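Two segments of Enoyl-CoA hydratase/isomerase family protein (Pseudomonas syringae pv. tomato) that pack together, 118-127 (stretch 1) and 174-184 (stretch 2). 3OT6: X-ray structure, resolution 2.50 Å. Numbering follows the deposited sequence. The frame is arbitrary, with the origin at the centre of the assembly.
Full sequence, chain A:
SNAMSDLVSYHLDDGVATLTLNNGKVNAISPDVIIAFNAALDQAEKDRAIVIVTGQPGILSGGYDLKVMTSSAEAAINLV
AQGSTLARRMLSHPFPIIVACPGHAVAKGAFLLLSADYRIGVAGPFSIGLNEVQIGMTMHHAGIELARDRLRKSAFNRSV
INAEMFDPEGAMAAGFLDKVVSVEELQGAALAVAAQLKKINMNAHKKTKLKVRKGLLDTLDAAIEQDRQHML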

# COMPACT_ATOMS: atom_id res chain seq x y z
N TYR A 118 8.22 -1.56 -5.48
CA TYR A 118 8.05 -1.16 -6.85
C TYR A 118 6.52 -0.95 -7.04
O TYR A 118 5.70 -1.78 -6.53
CB TYR A 118 8.57 -2.26 -7.86
CG TYR A 118 8.77 -1.64 -9.23
CD1 TYR A 118 10.01 -1.11 -9.58
CD2 TYR A 118 7.71 -1.47 -10.10
CE1 TYR A 118 10.21 -0.45 -10.80
CE2 TYR A 118 7.88 -0.80 -11.37
CZ TYR A 118 9.13 -0.29 -11.69
OH TYR A 118 9.38 0.39 -12.86
N ARG A 119 6.12 0.09 -7.77
CA ARG A 119 4.68 0.38 -7.91
C ARG A 119 4.34 0.63 -9.33
O ARG A 119 4.97 1.42 -9.98
CB ARG A 119 4.28 1.62 -7.09
CG ARG A 119 4.32 1.44 -5.57
CD ARG A 119 5.69 1.69 -4.94
NE ARG A 119 6.42 2.75 -5.66
CZ ARG A 119 6.33 4.06 -5.38
NH1 ARG A 119 5.61 4.49 -4.33
NH2 ARG A 119 6.99 4.94 -6.15
N ILE A 120 3.29 -0.00 -9.83
CA ILE A 120 2.87 0.19 -11.24
C ILE A 120 1.42 0.54 -11.28
O ILE A 120 0.58 -0.12 -10.63
CB ILE A 120 3.04 -1.11 -12.09
CG1 ILE A 120 4.47 -1.63 -11.94
CG2 ILE A 120 2.71 -0.82 -13.58
CD1 ILE A 120 4.75 -2.96 -12.74
N GLY A 121 1.10 1.58 -12.03
CA GLY A 121 -0.30 1.99 -12.14
C GLY A 121 -0.77 1.90 -13.58
O GLY A 121 0.01 1.59 -14.46
N VAL A 122 -2.04 2.18 -13.83
CA VAL A 122 -2.60 2.08 -15.21
C VAL A 122 -3.11 3.43 -15.65
O VAL A 122 -3.69 4.15 -14.83
CB VAL A 122 -3.68 0.93 -15.36
CG1 VAL A 122 -3.02 -0.39 -15.12
CG2 VAL A 122 -4.80 1.10 -14.37
N ALA A 123 -2.86 3.78 -16.91
CA ALA A 123 -3.41 5.02 -17.53
C ALA A 123 -4.94 5.02 -17.62
O ALA A 123 -5.57 3.98 -17.88
CB ALA A 123 -2.84 5.17 -18.95
N GLY A 124 -5.54 6.19 -17.42
CA GLY A 124 -6.97 6.32 -17.54
C GLY A 124 -7.56 7.29 -16.54
O GLY A 124 -6.82 8.05 -15.89
N PRO A 125 -8.90 7.28 -16.41
CA PRO A 125 -9.54 8.38 -15.64
C PRO A 125 -9.50 8.08 -14.14
O PRO A 125 -10.55 8.07 -13.49
CB PRO A 125 -10.99 8.36 -16.15
CG PRO A 125 -11.25 6.89 -16.58
CD PRO A 125 -9.88 6.40 -17.11
N PHE A 126 -8.31 7.82 -13.59
CA PHE A 126 -8.24 7.32 -12.21
C PHE A 126 -7.72 8.38 -11.30
O PHE A 126 -7.08 9.31 -11.77
CB PHE A 126 -7.41 6.08 -12.17
CG PHE A 126 -7.95 4.97 -13.05
CD1 PHE A 126 -9.16 4.35 -12.74
CD2 PHE A 126 -7.25 4.58 -14.18
CE1 PHE A 126 -9.67 3.34 -13.53
CE2 PHE A 126 -7.74 3.55 -15.00
CZ PHE A 126 -8.94 2.91 -14.67
N SER A 127 -8.06 8.31 -10.03
CA SER A 127 -7.48 9.23 -9.06
C SER A 127 -6.57 8.46 -8.12
O SER A 127 -6.98 7.41 -7.56
CB SER A 127 -8.57 9.88 -8.20
OG SER A 127 -9.42 10.56 -9.08
N ALA A 174 4.58 12.35 -8.80
CA ALA A 174 4.63 12.68 -7.34
C ALA A 174 5.30 11.59 -6.46
O ALA A 174 5.71 11.88 -5.33
CB ALA A 174 3.24 13.06 -6.75
N GLY A 175 5.39 10.36 -6.96
CA GLY A 175 6.05 9.29 -6.21
C GLY A 175 5.17 8.16 -5.73
O GLY A 175 5.65 7.23 -5.06
N PHE A 176 3.86 8.22 -6.05
CA PHE A 176 2.96 7.11 -5.77
C PHE A 176 3.27 5.91 -6.66
O PHE A 176 3.05 4.75 -6.22
CB PHE A 176 1.50 7.51 -5.93
CG PHE A 176 1.03 8.48 -4.88
CD1 PHE A 176 0.63 8.00 -3.62
CD2 PHE A 176 0.97 9.85 -5.14
CE1 PHE A 176 0.24 8.91 -2.61
CE2 PHE A 176 0.56 10.76 -4.14
CZ PHE A 176 0.21 10.29 -2.88
N LEU A 177 3.79 6.17 -7.88
CA LEU A 177 3.97 5.12 -8.90
C LEU A 177 5.37 5.21 -9.45
O LEU A 177 5.92 6.28 -9.49
CB LEU A 177 2.95 5.33 -10.05
CG LEU A 177 1.45 5.13 -9.78
CD1 LEU A 177 0.62 5.28 -11.06
CD2 LEU A 177 1.09 3.77 -9.02
N ASP A 178 5.95 4.11 -9.89
CA ASP A 178 7.24 4.13 -10.63
C ASP A 178 7.00 3.95 -12.15
O ASP A 178 7.89 4.24 -12.96
CB ASP A 178 8.19 3.03 -10.08
CG ASP A 178 8.32 3.11 -8.55
OD1 ASP A 178 8.72 4.21 -8.10
OD2 ASP A 178 7.98 2.12 -7.81
N LYS A 179 5.81 3.47 -12.52
CA LYS A 179 5.55 3.17 -13.91
C LYS A 179 4.06 3.19 -14.18
O LYS A 179 3.25 2.71 -13.36
CB LYS A 179 6.15 1.78 -14.30
CG LYS A 179 6.16 1.42 -15.77
CD LYS A 179 6.63 -0.05 -16.00
CE LYS A 179 8.17 -0.21 -15.97
NZ LYS A 179 8.89 0.83 -16.84
N VAL A 180 3.73 3.74 -15.35
CA VAL A 180 2.36 3.78 -15.87
C VAL A 180 2.27 2.99 -17.21
O VAL A 180 3.03 3.26 -18.18
CB VAL A 180 1.83 5.24 -15.99
CG1 VAL A 180 0.44 5.29 -16.67
CG2 VAL A 180 1.78 5.90 -14.60
N VAL A 181 1.40 1.98 -17.22
CA VAL A 181 1.13 1.20 -18.42
C VAL A 181 -0.37 1.24 -18.71
O VAL A 181 -1.16 1.93 -17.98
CB VAL A 181 1.66 -0.25 -18.27
CG1 VAL A 181 3.19 -0.26 -17.92
CG2 VAL A 181 0.89 -1.04 -17.25
N SER A 182 -0.82 0.51 -19.73
CA SER A 182 -2.29 0.54 -20.03
C SER A 182 -3.01 -0.49 -19.17
O SER A 182 -2.36 -1.40 -18.61
CB SER A 182 -2.57 0.27 -21.51
OG SER A 182 -2.44 -1.12 -21.76
N VAL A 183 -4.32 -0.35 -19.05
CA VAL A 183 -5.09 -1.30 -18.25
C VAL A 183 -4.74 -2.75 -18.63
O VAL A 183 -4.71 -3.64 -17.77
CB VAL A 183 -6.61 -1.02 -18.34
CG1 VAL A 183 -7.41 -2.15 -17.67
CG2 VAL A 183 -6.94 0.29 -17.63
N GLU A 184 -4.44 -2.98 -19.92
CA GLU A 184 -4.19 -4.33 -20.45
C GLU A 184 -2.76 -4.79 -20.17
O GLU A 184 -2.53 -5.94 -19.85
CB GLU A 184 -4.55 -4.44 -21.96
CG GLU A 184 -6.02 -4.09 -22.25
CD GLU A 184 -6.25 -2.55 -22.35
OE1 GLU A 184 -5.28 -1.80 -22.70
OE2 GLU A 184 -7.39 -2.11 -22.06
O HOH W 1 -5.25 2.31 -20.35

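What holds the two backbones side by side? The two stretches pair as parallel strands, with Ile120 beside Lys179, Gly121 beside Val180 and Val122 beside Val181. The hydrogen bonds alternate along the pair: Gly121 N donates a hydrogen bond to Lys179 O at 2.8 Å, Val181 N donates one to Gly121 O at 3.1 Å, and Ala123 N reaches Val181 O at 2.7 Å. All three are nearly straight. Further back, Arg119 O accepts a 2.9 Å bond from Asp178 N and a longer, weak one of 3.4 Å from Lys179 N.

Why does Arg119 cover more surface than any other residue here? Its CA-to-CB bond points toward the second stretch, and its guanidinium lies among charged and backbone acceptors. Arg119 NE bonds to Asp178 OD2 and Arg119 NH2 to Asp178 OD1, both at 2.7 Å, so the two carboxylate oxygens meet two neighbouring nitrogens in a paired salt bridge with almost linear bonds. At another part of the guanidinium edge, Gly175 O accepts from both Arg119 NH1, at 2.8 Å, and Arg119 NH2, at 2.9 Å. That carbonyl belongs to a glycine whose positive phi ends a helix in a Schellman motif, so the arginine ties the helix terminus to the strand.

What else does Asp178 do, as the residue with the second-largest covered area? Besides holding the side chain of Arg119, Asp178 OD2 accepts from Arg119 N at 2.8 Å, while Asp178 N bonds to Arg119 O. The two residues are thus joined through both main chain and side chain. The methylene carbon also makes a contact: Asp178 CB sits over one face of the Tyr118 ring, 4.1 Å from its centroid, in a CH-pi arrangement. The third residue by area, Lys179, lies at the ring's edge with its CB, and its CE comes within 3.4 Å of Tyr118 OH.

How do the smaller side chains fill the remaining contact? On the face shared by Ile120, Val122, Lys179 and Val181, Ile120 CG2 lies 4.1 Å from Val181 CG2, an apolar contact between branched side chains. On the other face Gly121 leaves room for Leu177, whose CD1 is 3.6 Å from Gly121 CA; a CB on that glycine would stand just 2.2 Å from the same methyl. Past the last bridge on the second stretch, Val183 CG2 meets Val122 CG2 at 4.0 Å, and a water bridges Ala123 O, at 3.0 Å, and Val183 N, at 3.1 Å, from its oxygen.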